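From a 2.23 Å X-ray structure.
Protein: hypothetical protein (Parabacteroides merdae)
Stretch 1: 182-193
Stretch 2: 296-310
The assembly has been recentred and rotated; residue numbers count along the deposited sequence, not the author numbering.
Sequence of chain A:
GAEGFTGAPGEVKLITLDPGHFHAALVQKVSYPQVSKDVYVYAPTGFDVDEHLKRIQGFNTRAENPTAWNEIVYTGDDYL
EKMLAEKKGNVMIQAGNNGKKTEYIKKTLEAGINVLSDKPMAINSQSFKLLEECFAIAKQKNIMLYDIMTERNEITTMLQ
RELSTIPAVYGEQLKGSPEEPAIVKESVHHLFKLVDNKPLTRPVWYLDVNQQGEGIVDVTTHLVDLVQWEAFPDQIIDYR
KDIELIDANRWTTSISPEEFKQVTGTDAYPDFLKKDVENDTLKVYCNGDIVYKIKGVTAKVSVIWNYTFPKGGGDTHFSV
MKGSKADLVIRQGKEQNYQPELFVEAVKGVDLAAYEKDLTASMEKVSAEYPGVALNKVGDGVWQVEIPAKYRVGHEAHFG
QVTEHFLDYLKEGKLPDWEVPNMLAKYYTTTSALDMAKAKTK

Stretch 1, residues 182-193: AIVKESVHHLFK
Stretch 2, residues 296-310: GVTAKVSVIWNYTFP

The most distinctive feature of this contact is its aromatic end, where two parallel strands whose touching residues are at least 114 apart in sequence finish in paired rings. H189 (chi1 m, chi2 -76°) sets CB 3.4 Å from the centroid of the six-membered ring of W305 (m, 89°), almost exactly on the ring normal, while the two rings lie oblique, 31° between planes. On the other face of the sheet H190 (m, 87°) receives the edge of F309 (p, 80°) on its ring face, planes at 88°.

Strands 183-190 and 297-306 run in the same direction, axes inclined by 23°, with phi/psi near -125/130; psi opens to 169° at H189 and 170° at N306 and closes to 107° at W305. I183 pairs with A299 and the register continues without a bulge to H190 with N306, CA atoms 4.5-4.9 Å apart. Odd residues of the first strand supply the ladder: K185 N to K300 O (2.8 Å), S187 N to S302 O (2.9 Å) and H189 N to I304 O (2.7 Å), while K300 N, S302 N, I304 N and N306 N donate to I183 O, K185 O, S187 O and H189 O at 2.8-2.9 Å.

The face of I183 and A299 begins with small or beta-branched side chains, I183 CB lying 4.2 Å from A299 CB, and ends with H189 against W305; K185 (m, t, t, m) starts here, but its end leads away. The opposite face is more polar: E186 (m, t, -48°) reaches K300 (t, 114°, t, m) in a salt bridge, OE2 to NZ 3.6 Å. A water bridges S187 O (3.0 Å) and S302 OG (2.7 Å).

Farther along, L191 N donates to N306 O (2.9 Å), and its apolar side chain (m, t) brings CD2 to 3.7 Å from W305 CE3. F192 (t, 63°) places CB 3.5 Å from Y307 CZ (t, 66°), their rings near parallel but slid apart. F192 N donates to Y307 O (2.8 Å) and T308 OG1 to F192 O (2.7 Å). The contact buries 1252 Å².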

# COMPACT_ATOMS: atom_id res chain seq x y z
N ALA A 182 -8.02 -7.93 18.77
CA ALA A 182 -6.66 -8.38 19.11
C ALA A 182 -5.62 -7.72 18.21
O ALA A 182 -4.44 -7.70 18.54
CB ALA A 182 -6.57 -9.90 19.00
N ILE A 183 -6.05 -7.21 17.06
CA ILE A 183 -5.17 -6.50 16.15
C ILE A 183 -5.86 -5.19 15.80
O ILE A 183 -7.05 -5.19 15.47
CB ILE A 183 -4.84 -7.34 14.90
CG1 ILE A 183 -4.20 -8.68 15.31
CG2 ILE A 183 -3.89 -6.58 13.98
CD1 ILE A 183 -3.91 -9.62 14.16
N VAL A 184 -5.13 -4.09 15.91
CA VAL A 184 -5.67 -2.75 15.70
C VAL A 184 -4.64 -1.90 14.96
O VAL A 184 -3.51 -1.80 15.43
CB VAL A 184 -6.00 -2.07 17.05
CG1 VAL A 184 -6.50 -0.64 16.83
CG2 VAL A 184 -7.05 -2.87 17.83
N LYS A 185 -5.02 -1.31 13.83
CA LYS A 185 -4.15 -0.39 13.05
C LYS A 185 -4.89 0.87 12.62
O LYS A 185 -5.90 0.80 11.93
CB LYS A 185 -3.58 -1.08 11.81
CG LYS A 185 -2.70 -2.26 12.16
CD LYS A 185 -2.09 -2.91 10.93
CE LYS A 185 -1.34 -4.18 11.34
NZ LYS A 185 -0.14 -3.88 12.16
N GLU A 186 -4.37 2.02 13.04
CA GLU A 186 -5.04 3.29 12.81
C GLU A 186 -4.05 4.29 12.22
O GLU A 186 -2.99 4.51 12.80
CB GLU A 186 -5.62 3.82 14.12
CG GLU A 186 -6.73 2.94 14.69
CD GLU A 186 -7.15 3.35 16.10
OE1 GLU A 186 -6.26 3.55 16.96
OE2 GLU A 186 -8.37 3.45 16.34
N SER A 187 -4.38 4.85 11.07
CA SER A 187 -3.51 5.81 10.39
C SER A 187 -4.25 7.12 10.17
O SER A 187 -5.44 7.13 9.89
CB SER A 187 -3.06 5.27 9.04
OG SER A 187 -2.49 3.98 9.18
N VAL A 188 -3.51 8.22 10.32
CA VAL A 188 -3.99 9.55 9.94
C VAL A 188 -3.03 10.09 8.89
O VAL A 188 -1.85 10.33 9.19
CB VAL A 188 -4.04 10.50 11.14
CG1 VAL A 188 -4.63 11.85 10.74
CG2 VAL A 188 -4.84 9.88 12.28
N HIS A 189 -3.53 10.27 7.67
CA HIS A 189 -2.76 10.81 6.55
C HIS A 189 -3.28 12.20 6.20
O HIS A 189 -4.32 12.61 6.68
CB HIS A 189 -2.88 9.89 5.34
CG HIS A 189 -2.23 8.56 5.55
ND1 HIS A 189 -0.86 8.39 5.51
CD2 HIS A 189 -2.76 7.34 5.81
CE1 HIS A 189 -0.58 7.12 5.74
NE2 HIS A 189 -1.71 6.46 5.92
N HIS A 190 -2.53 12.91 5.35
CA HIS A 190 -2.86 14.29 5.01
C HIS A 190 -2.81 14.55 3.51
O HIS A 190 -1.91 14.09 2.82
CB HIS A 190 -1.96 15.24 5.79
CG HIS A 190 -2.16 15.16 7.27
ND1 HIS A 190 -1.49 14.25 8.06
CD2 HIS A 190 -3.01 15.82 8.09
CE1 HIS A 190 -1.89 14.38 9.31
NE2 HIS A 190 -2.81 15.32 9.36
N LEU A 191 -3.81 15.29 3.01
CA LEU A 191 -3.98 15.49 1.57
C LEU A 191 -2.94 16.46 1.03
O LEU A 191 -2.40 16.24 -0.06
CB LEU A 191 -5.39 16.02 1.26
CG LEU A 191 -6.56 15.12 1.67
CD1 LEU A 191 -7.83 15.93 1.87
CD2 LEU A 191 -6.78 14.01 0.65
N PHE A 192 -2.66 17.50 1.80
CA PHE A 192 -1.74 18.55 1.38
C PHE A 192 -0.49 18.58 2.26
O PHE A 192 -0.58 18.72 3.48
CB PHE A 192 -2.43 19.92 1.44
CG PHE A 192 -1.56 21.04 0.96
CD1 PHE A 192 -1.11 21.07 -0.35
CD2 PHE A 192 -1.18 22.06 1.83
CE1 PHE A 192 -0.30 22.10 -0.80
CE2 PHE A 192 -0.37 23.09 1.38
CZ PHE A 192 0.07 23.12 0.07
N LYS A 193 0.68 18.47 1.62
CA LYS A 193 1.96 18.55 2.31
C LYS A 193 2.96 19.35 1.47
O LYS A 193 2.85 19.40 0.24
CB LYS A 193 2.50 17.14 2.57
N GLY A 296 -10.74 -16.33 12.87
CA GLY A 296 -11.17 -16.27 14.27
C GLY A 296 -10.64 -15.08 15.04
O GLY A 296 -11.10 -14.81 16.15
N VAL A 297 -9.67 -14.36 14.47
CA VAL A 297 -9.02 -13.23 15.14
C VAL A 297 -9.69 -11.92 14.71
O VAL A 297 -9.75 -11.63 13.52
CB VAL A 297 -7.52 -13.15 14.78
CG1 VAL A 297 -6.85 -11.98 15.49
CG2 VAL A 297 -6.83 -14.46 15.13
N THR A 298 -10.18 -11.15 15.67
CA THR A 298 -10.80 -9.87 15.37
C THR A 298 -9.72 -8.80 15.12
O THR A 298 -8.89 -8.53 15.99
CB THR A 298 -11.73 -9.39 16.50
OG1 THR A 298 -12.77 -10.35 16.71
CG2 THR A 298 -12.35 -8.06 16.15
N ALA A 299 -9.74 -8.23 13.92
CA ALA A 299 -8.84 -7.16 13.55
C ALA A 299 -9.64 -5.88 13.32
O ALA A 299 -10.82 -5.93 12.96
CB ALA A 299 -8.08 -7.53 12.29
N LYS A 300 -9.00 -4.74 13.55
CA LYS A 300 -9.62 -3.44 13.30
C LYS A 300 -8.63 -2.57 12.53
O LYS A 300 -7.51 -2.37 12.99
CB LYS A 300 -9.99 -2.77 14.62
CG LYS A 300 -10.25 -1.26 14.55
CD LYS A 300 -11.69 -0.88 14.86
CE LYS A 300 -11.88 0.62 15.02
NZ LYS A 300 -11.11 1.17 16.17
N VAL A 301 -9.04 -2.05 11.38
CA VAL A 301 -8.20 -1.11 10.65
C VAL A 301 -8.95 0.18 10.40
O VAL A 301 -10.17 0.18 10.21
CB VAL A 301 -7.68 -1.68 9.32
CG1 VAL A 301 -6.92 -2.97 9.57
CG2 VAL A 301 -8.81 -1.90 8.33
N SER A 302 -8.22 1.29 10.39
CA SER A 302 -8.81 2.60 10.29
C SER A 302 -7.89 3.59 9.56
O SER A 302 -6.67 3.57 9.74
CB SER A 302 -9.14 3.11 11.69
OG SER A 302 -9.57 4.45 11.66
N VAL A 303 -8.49 4.46 8.75
CA VAL A 303 -7.76 5.46 7.98
C VAL A 303 -8.51 6.78 8.01
O VAL A 303 -9.69 6.83 7.69
CB VAL A 303 -7.55 5.04 6.51
CG1 VAL A 303 -6.83 6.14 5.75
CG2 VAL A 303 -6.77 3.73 6.42
N ILE A 304 -7.81 7.84 8.40
CA ILE A 304 -8.32 9.20 8.33
C ILE A 304 -7.42 10.03 7.42
O ILE A 304 -6.19 9.96 7.50
CB ILE A 304 -8.40 9.84 9.73
CG1 ILE A 304 -9.46 9.12 10.57
CG2 ILE A 304 -8.70 11.33 9.62
CD1 ILE A 304 -9.59 9.59 12.00
N TRP A 305 -8.04 10.81 6.54
CA TRP A 305 -7.36 11.78 5.71
C TRP A 305 -7.80 13.18 6.10
O TRP A 305 -8.93 13.60 5.81
CB TRP A 305 -7.66 11.52 4.23
CG TRP A 305 -6.82 10.42 3.62
CD1 TRP A 305 -7.12 9.10 3.58
CD2 TRP A 305 -5.56 10.57 2.98
NE1 TRP A 305 -6.12 8.40 2.94
CE2 TRP A 305 -5.14 9.29 2.57
CE3 TRP A 305 -4.72 11.67 2.71
CZ2 TRP A 305 -3.94 9.07 1.90
CZ3 TRP A 305 -3.53 11.45 2.06
CH2 TRP A 305 -3.14 10.16 1.66
N ASN A 306 -6.92 13.91 6.77
CA ASN A 306 -7.16 15.31 7.03
C ASN A 306 -6.51 16.14 5.93
O ASN A 306 -5.76 15.60 5.10
CB ASN A 306 -6.66 15.70 8.42
CG ASN A 306 -7.51 15.10 9.52
OD1 ASN A 306 -8.73 15.03 9.42
ND2 ASN A 306 -6.85 14.65 10.59
N TYR A 307 -6.80 17.43 5.90
CA TYR A 307 -6.27 18.29 4.85
C TYR A 307 -4.77 18.48 5.01
O TYR A 307 -4.00 18.13 4.12
CB TYR A 307 -6.96 19.66 4.81
CG TYR A 307 -6.38 20.50 3.70
CD1 TYR A 307 -6.58 20.13 2.37
CD2 TYR A 307 -5.59 21.61 3.96
CE1 TYR A 307 -6.02 20.85 1.34
CE2 TYR A 307 -5.04 22.35 2.93
CZ TYR A 307 -5.26 21.96 1.62
OH TYR A 307 -4.72 22.67 0.58
N THR A 308 -4.36 19.03 6.14
CA THR A 308 -2.95 19.25 6.39
C THR A 308 -2.70 19.30 7.88
O THR A 308 -3.64 19.47 8.67
CB THR A 308 -2.45 20.54 5.69
OG1 THR A 308 -1.03 20.48 5.53
CG2 THR A 308 -2.85 21.80 6.47
N PHE A 309 -1.45 19.13 8.27
CA PHE A 309 -1.07 19.09 9.69
C PHE A 309 -0.49 20.43 10.14
O PHE A 309 0.15 21.13 9.35
CB PHE A 309 -0.08 17.95 9.98
CG PHE A 309 1.07 17.86 9.00
CD1 PHE A 309 2.17 18.70 9.11
CD2 PHE A 309 1.05 16.90 7.99
CE1 PHE A 309 3.22 18.60 8.22
CE2 PHE A 309 2.11 16.80 7.10
CZ PHE A 309 3.19 17.65 7.21
N PRO A 310 -0.70 20.78 11.42
CA PRO A 310 -0.03 21.97 11.95
C PRO A 310 1.49 21.82 11.88
O PRO A 310 1.99 20.70 11.96
CB PRO A 310 -0.51 22.05 13.41
CG PRO A 310 -1.11 20.72 13.72
CD PRO A 310 -1.58 20.14 12.42
O HOH W 1 -7.48 6.11 11.83